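Local structure of Vv2_1132 (Vibrio vulnificus CMCP6, 5Y9S) at residues I200-Y205 with A246-P252; V183-P188 with H263-F269. The protein is a LysR-type transcriptional regulator that assembles as a tetramer and probably binds DNA through its helix-turn-helix domain and an effector through its substrate-binding domain. All blocks are in the same frame, centred on the assembly; numbering follows the deposited sequence.

Contact 1: residues I200-Y205 with A246-P252; sequences IPYLSY and AGVAWVP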
loop_
_atom_site.group_PDB
_atom_site.type_symbol
_atom_site.label_atom_id
_atom_site.label_comp_id
_atom_site.label_asym_id
_atom_site.label_seq_id
_atom_site.Cartn_x
_atom_site.Cartn_y
_atom_site.Cartn_z
ATOM N N ILE D 200 -29.402 -39.330 12.439
ATOM C CA ILE D 200 -29.032 -39.499 11.036
ATOM C C ILE D 200 -27.903 -38.532 10.720
ATOM O O ILE D 200 -28.044 -37.332 10.984
ATOM C CB ILE D 200 -30.221 -39.239 10.099
ATOM C CG1 ILE D 200 -31.522 -39.709 10.751
ATOM C CG2 ILE D 200 -29.974 -39.902 8.772
ATOM C CD1 ILE D 200 -32.763 -39.349 9.967
ATOM N N PRO D 201 -26.798 -38.995 10.148
ATOM C CA PRO D 201 -25.761 -38.062 9.708
ATOM C C PRO D 201 -26.311 -37.159 8.615
ATOM O O PRO D 201 -27.008 -37.609 7.702
ATOM C CB PRO D 201 -24.647 -38.976 9.184
ATOM C CG PRO D 201 -25.009 -40.364 9.644
ATOM C CD PRO D 201 -26.492 -40.380 9.765
ATOM N N TYR D 202 -26.000 -35.872 8.724
ATOM C CA TYR D 202 -26.623 -34.841 7.909
ATOM C C TYR D 202 -25.538 -34.109 7.139
ATOM O O TYR D 202 -24.599 -33.583 7.747
ATOM C CB TYR D 202 -27.423 -33.882 8.793
ATOM C CG TYR D 202 -27.944 -32.652 8.086
ATOM C CD1 TYR D 202 -28.492 -32.726 6.807
ATOM C CD2 TYR D 202 -27.908 -31.416 8.708
ATOM C CE1 TYR D 202 -28.975 -31.592 6.161
ATOM C CE2 TYR D 202 -28.399 -30.279 8.078
ATOM C CZ TYR D 202 -28.923 -30.375 6.807
ATOM O OH TYR D 202 -29.393 -29.238 6.190
ATOM N N LEU D 203 -25.659 -34.088 5.805
ATOM C CA LEU D 203 -24.726 -33.384 4.921
ATOM C C LEU D 203 -25.381 -32.069 4.502
ATOM O O LEU D 203 -26.323 -32.071 3.705
ATOM C CB LEU D 203 -24.373 -34.231 3.698
ATOM C CG LEU D 203 -24.145 -35.732 3.897
ATOM C CD1 LEU D 203 -24.453 -36.509 2.603
ATOM C CD2 LEU D 203 -22.720 -35.993 4.341
ATOM N N SER D 204 -24.877 -30.955 5.023
ATOM C CA SER D 204 -25.612 -29.697 5.057
ATOM C C SER D 204 -24.915 -28.606 4.249
ATOM O O SER D 204 -23.741 -28.714 3.871
ATOM C CB SER D 204 -25.771 -29.214 6.497
ATOM O OG SER D 204 -24.518 -28.780 6.989
ATOM N N TYR D 205 -25.651 -27.522 4.013
ATOM C CA TYR D 205 -25.104 -26.359 3.330
ATOM C C TYR D 205 -24.546 -25.365 4.338
ATOM O O TYR D 205 -25.014 -25.273 5.474
ATOM C CB TYR D 205 -26.167 -25.672 2.493
ATOM C CG TYR D 205 -26.640 -26.446 1.283
ATOM C CD1 TYR D 205 -26.006 -26.304 0.066
ATOM C CD2 TYR D 205 -27.773 -27.262 1.348
ATOM C CE1 TYR D 205 -26.445 -26.974 -1.062
ATOM C CE2 TYR D 205 -28.220 -27.937 0.239
ATOM C CZ TYR D 205 -27.555 -27.788 -0.965
ATOM O OH TYR D 205 -27.994 -28.460 -2.077
ATOM N N ALA D 246 -22.354 -41.272 3.336
ATOM C CA ALA D 246 -21.962 -40.506 4.505
ATOM C C ALA D 246 -23.147 -39.891 5.244
ATOM O O ALA D 246 -22.957 -39.324 6.326
ATOM C CB ALA D 246 -20.974 -39.425 4.086
ATOM N N GLY D 247 -24.356 -40.007 4.723
ATOM C CA GLY D 247 -25.506 -39.432 5.382
ATOM C C GLY D 247 -26.508 -38.938 4.360
ATOM O O GLY D 247 -26.383 -39.190 3.164
ATOM N N VAL D 248 -27.499 -38.207 4.865
ATOM C CA VAL D 248 -28.601 -37.702 4.061
ATOM C C VAL D 248 -28.340 -36.236 3.729
ATOM O O VAL D 248 -27.883 -35.457 4.580
ATOM C CB VAL D 248 -29.940 -37.901 4.806
ATOM C CG1 VAL D 248 -29.888 -37.247 6.158
ATOM C CG2 VAL D 248 -31.114 -37.372 3.996
ATOM N N ALA D 249 -28.579 -35.874 2.473
ATOM C CA ALA D 249 -28.449 -34.509 1.975
ATOM C C ALA D 249 -29.767 -34.061 1.355
ATOM O O ALA D 249 -30.467 -34.860 0.718
ATOM C CB ALA D 249 -27.327 -34.412 0.933
ATOM N N TRP D 250 -30.113 -32.789 1.563
ATOM C CA TRP D 250 -31.203 -32.140 0.834
ATOM C C TRP D 250 -30.585 -31.405 -0.353
ATOM O O TRP D 250 -29.737 -30.522 -0.171
ATOM C CB TRP D 250 -31.992 -31.173 1.731
ATOM C CG TRP D 250 -33.190 -31.824 2.450
ATOM C CD1 TRP D 250 -34.520 -31.704 2.125
ATOM C CD2 TRP D 250 -33.138 -32.698 3.585
ATOM N NE1 TRP D 250 -35.285 -32.459 2.987
ATOM C CE2 TRP D 250 -34.461 -33.066 3.898
ATOM C CE3 TRP D 250 -32.098 -33.203 4.368
ATOM C CZ2 TRP D 250 -34.769 -33.919 4.959
ATOM C CZ3 TRP D 250 -32.406 -34.051 5.433
ATOM C CH2 TRP D 250 -33.721 -34.402 5.710
ATOM N N VAL D 251 -30.987 -31.792 -1.561
ATOM C CA VAL D 251 -30.386 -31.264 -2.787
ATOM C C VAL D 251 -31.472 -31.029 -3.819
ATOM O O VAL D 251 -32.502 -31.718 -3.861
ATOM C CB VAL D 251 -29.328 -32.222 -3.377
ATOM C CG1 VAL D 251 -28.150 -32.384 -2.435
ATOM C CG2 VAL D 251 -29.960 -33.581 -3.737
ATOM N N PRO D 252 -31.256 -30.042 -4.677
ATOM C CA PRO D 252 -32.215 -29.772 -5.753
ATOM C C PRO D 252 -32.303 -30.953 -6.704
ATOM O O PRO D 252 -31.305 -31.615 -6.984
ATOM C CB PRO D 252 -31.625 -28.536 -6.445
ATOM C CG PRO D 252 -30.809 -27.881 -5.395
ATOM C CD PRO D 252 -30.247 -28.981 -4.548
HETATM O O HOH W 1 -28.445 -30.764 2.440
#
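Two backbone hydrogen bonds join Pro201, Leu203 and Val248: Val248 N donates to Pro201 O (2.9 Å), and Leu203 N gives an almost straight bond to Val248 O (2.9 Å, 178° at the hydrogen). Farther along, water 1 bridges the two strands, donating to Leu203 O and accepting from Trp250 N at 2.8 Å each. Strands 200-205 and 248-252 run parallel, the axes of the two short segments at 32°, within the mixed sheet of the LysR substrate-binding domain, which belongs to the periplasmic-binding-protein clan; helices 210-220 and 235-243 supply further side chains around them. Apolar contacts fall on both faces of the sheet. On the face of Tyr202 and Val248, Ile200 CG2 reaches Val248 CG1 at 3.7 Å, and the Trp250 side chain runs roughly perpendicular to that of Tyr202, with Tyr202 CE1 3.9 Å from Trp250 CE3. On the other face Leu203 spreads its branches, CD1 to Ala249 CB and CD2 to Ala246 CB. Gly247 leaves room for Pro201 O, which lies 3.3 Å from its CA. At the far end the Tyr205 ring meets Trp250 O with its edge: CE2 is 3.0 Å from that oxygen, near the ring plane. With CG anti to the carbonyl carbon (chi1 -69°), the ring reaches across to the neighbouring strand, and its hydroxyl hydrogen-bonds Ser235.

Contact 2: residues V183-P188 with H263-F269; sequences VPVVAP and HRLVIAF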
loop_
_atom_site.group_PDB
_atom_site.type_symbol
_atom_site.label_atom_id
_atom_site.label_comp_id
_atom_site.label_asym_id
_atom_site.label_seq_id
_atom_site.Cartn_x
_atom_site.Cartn_y
_atom_site.Cartn_z
ATOM N N VAL D 183 -34.874 -32.061 -2.437
ATOM C CA VAL D 183 -35.326 -33.332 -1.862
ATOM C C VAL D 183 -34.242 -33.991 -1.029
ATOM O O VAL D 183 -33.052 -33.810 -1.304
ATOM C CB VAL D 183 -35.804 -34.287 -2.958
ATOM C CG1 VAL D 183 -36.924 -33.617 -3.757
ATOM C CG2 VAL D 183 -34.627 -34.714 -3.850
ATOM N N PRO D 184 -34.602 -34.734 0.013
ATOM C CA PRO D 184 -33.589 -35.478 0.775
ATOM C C PRO D 184 -33.227 -36.758 0.032
ATOM O O PRO D 184 -34.109 -37.514 -0.383
ATOM C CB PRO D 184 -34.292 -35.778 2.099
ATOM C CG PRO D 184 -35.754 -35.872 1.715
ATOM C CD PRO D 184 -35.958 -34.900 0.572
ATOM N N VAL D 185 -31.927 -36.991 -0.149
ATOM C CA VAL D 185 -31.432 -38.174 -0.843
ATOM C C VAL D 185 -30.455 -38.925 0.048
ATOM O O VAL D 185 -29.849 -38.361 0.966
ATOM C CB VAL D 185 -30.742 -37.837 -2.180
ATOM C CG1 VAL D 185 -31.763 -37.305 -3.196
ATOM C CG2 VAL D 185 -29.574 -36.871 -1.938
ATOM N N VAL D 186 -30.287 -40.214 -0.267
ATOM C CA VAL D 186 -29.461 -41.115 0.529
ATOM C C VAL D 186 -28.993 -42.253 -0.363
ATOM O O VAL D 186 -29.663 -42.618 -1.333
ATOM C CB VAL D 186 -30.246 -41.638 1.761
ATOM C CG1 VAL D 186 -31.355 -42.553 1.339
ATOM C CG2 VAL D 186 -29.319 -42.327 2.737
ATOM N N ALA D 187 -27.832 -42.818 -0.034
ATOM C CA ALA D 187 -27.362 -43.986 -0.761
ATOM C C ALA D 187 -28.293 -45.166 -0.473
ATOM O O ALA D 187 -28.835 -45.275 0.631
ATOM C CB ALA D 187 -25.919 -44.324 -0.374
ATOM N N PRO D 188 -28.530 -46.038 -1.456
ATOM C CA PRO D 188 -29.512 -47.117 -1.245
ATOM C C PRO D 188 -29.200 -48.005 -0.057
ATOM O O PRO D 188 -30.123 -48.451 0.636
ATOM C CB PRO D 188 -29.454 -47.892 -2.566
ATOM C CG PRO D 188 -29.045 -46.860 -3.573
ATOM C CD PRO D 188 -28.064 -45.980 -2.852
ATOM N N HIS D 263 -29.599 -45.224 -10.121
ATOM C CA HIS D 263 -29.923 -45.903 -8.864
ATOM C C HIS D 263 -28.780 -45.840 -7.864
ATOM O O HIS D 263 -28.641 -46.718 -7.009
ATOM C CB HIS D 263 -30.323 -47.357 -9.095
ATOM C CG HIS D 263 -31.356 -47.534 -10.156
ATOM N ND1 HIS D 263 -31.070 -48.095 -11.380
ATOM C CD2 HIS D 263 -32.673 -47.230 -10.178
ATOM C CE1 HIS D 263 -32.167 -48.133 -12.114
ATOM N NE2 HIS D 263 -33.154 -47.612 -11.409
ATOM N N ARG D 264 -27.952 -44.808 -7.960
ATOM C CA ARG D 264 -26.917 -44.590 -6.966
ATOM C C ARG D 264 -27.389 -43.694 -5.829
ATOM O O ARG D 264 -26.670 -43.537 -4.836
ATOM C CB ARG D 264 -25.663 -44.009 -7.639
ATOM C CG ARG D 264 -24.891 -45.050 -8.456
ATOM C CD ARG D 264 -23.578 -44.504 -8.952
ATOM N NE ARG D 264 -23.792 -43.351 -9.815
ATOM C CZ ARG D 264 -22.916 -42.360 -9.961
ATOM N NH1 ARG D 264 -21.763 -42.396 -9.297
ATOM N NH2 ARG D 264 -23.191 -41.333 -10.763
ATOM N N LEU D 265 -28.585 -43.125 -5.939
ATOM C CA LEU D 265 -29.198 -42.360 -4.866
ATOM C C LEU D 265 -30.687 -42.608 -4.926
ATOM O O LEU D 265 -31.247 -42.815 -6.003
ATOM C CB LEU D 265 -28.936 -40.853 -4.988
ATOM C CG LEU D 265 -27.555 -40.339 -4.624
ATOM C CD1 LEU D 265 -27.398 -38.921 -5.113
ATOM C CD2 LEU D 265 -27.340 -40.440 -3.100
ATOM N N VAL D 266 -31.320 -42.596 -3.764
ATOM C CA VAL D 266 -32.765 -42.716 -3.670
ATOM C C VAL D 266 -33.290 -41.552 -2.844
ATOM O O VAL D 266 -32.657 -41.135 -1.860
ATOM C CB VAL D 266 -33.194 -44.060 -3.034
ATOM C CG1 VAL D 266 -34.680 -44.288 -3.244
ATOM C CG2 VAL D 266 -32.426 -45.237 -3.636
ATOM N N ILE D 267 -34.449 -41.030 -3.243
ATOM C CA ILE D 267 -35.141 -40.053 -2.420
ATOM C C ILE D 267 -35.560 -40.732 -1.123
ATOM O O ILE D 267 -36.064 -41.860 -1.132
ATOM C CB ILE D 267 -36.345 -39.472 -3.175
ATOM C CG1 ILE D 267 -35.867 -38.619 -4.350
ATOM C CG2 ILE D 267 -37.233 -38.667 -2.235
ATOM C CD1 ILE D 267 -36.942 -38.352 -5.373
ATOM N N ALA D 268 -35.294 -40.080 0.004
ATOM C CA ALA D 268 -35.679 -40.602 1.309
ATOM C C ALA D 268 -37.006 -39.992 1.745
ATOM O O ALA D 268 -37.323 -38.848 1.415
ATOM C CB ALA D 268 -34.601 -40.318 2.362
ATOM N N PHE D 269 -37.781 -40.767 2.495
ATOM C CA PHE D 269 -39.079 -40.314 3.003
ATOM C C PHE D 269 -40.028 -39.927 1.873
ATOM O O PHE D 269 -40.823 -38.995 2.000
ATOM C CB PHE D 269 -38.909 -39.162 3.992
ATOM C CG PHE D 269 -37.736 -39.323 4.922
ATOM C CD1 PHE D 269 -37.537 -40.513 5.617
ATOM C CD2 PHE D 269 -36.836 -38.289 5.110
ATOM C CE1 PHE D 269 -36.474 -40.664 6.483
ATOM C CE2 PHE D 269 -35.757 -38.430 5.987
ATOM C CZ PHE D 269 -35.583 -39.618 6.673
#
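Val186 and Val266 face each other as an antiparallel hydrogen-bonded pair. Val266 N gives Val186 O a straight bond (2.9 Å, 171°), whereas the return bond from Val186 N to Val266 O is more bent (143°). Ala268 N adds a third, to Pro184 O at 2.9 Å, and the CA of Ile267 approaches the same oxygen at 3.4 Å. Packing is close where side chains meet the backbone: Pro184 CG lies 3.4 Å from Ala268 O, and Leu265 CD2 3.6 Å from Val186 O, the Leu265 side chain also touching Ala242 and Ile243 of helix 235-243. Methyl contacts are looser: Val183 CG2 meets Ile267 CG1 on the face of Val185 and Ile267, and on the other Val186 CG1, set between its backbone N and carbonyl carbon (chi1 68°), turns to the Ala268 methyl at 4.1 Å. Exposed Pro188 still packs closely, CG against Val266 CG2 (3.8 Å) and CD near Arg264 O. Only beyond it does the contact loosen, the side chains of His263 and Arg264 coming no nearer than 5.7 Å to 183-188. His263, with positive phi, closes helix 257-261 in a Schellman motif, and the chain then turns into a short antiparallel strand on the sheet of the LysR substrate-binding domain.

In the fold
Contacts 1 and 2 are neighbours in one sheet, their centres about 10 Å apart, and both segments of contact 1 lie in the sequence between the two halves of contact 2. Strand 172-186 pairs antiparallel with 248-252 as well as with 266-267, which places it between the second segments of the two contacts. Probable hydrogen bonds make the join: Val185 N to Ala249 O at 2.7 Å and Val183 N to Val251 O at 2.8 Å. Packing adds to it: Pro184 CB lies 3.3 Å from Trp250 CE2, and Val248 CG2 rests 3.4 Å from the Val185 carbonyl oxygen O. Trp275 lies near both contacts: its carbonyl takes the Trp250 NE1 bond, and its ring meets Phe269 edge-to-face.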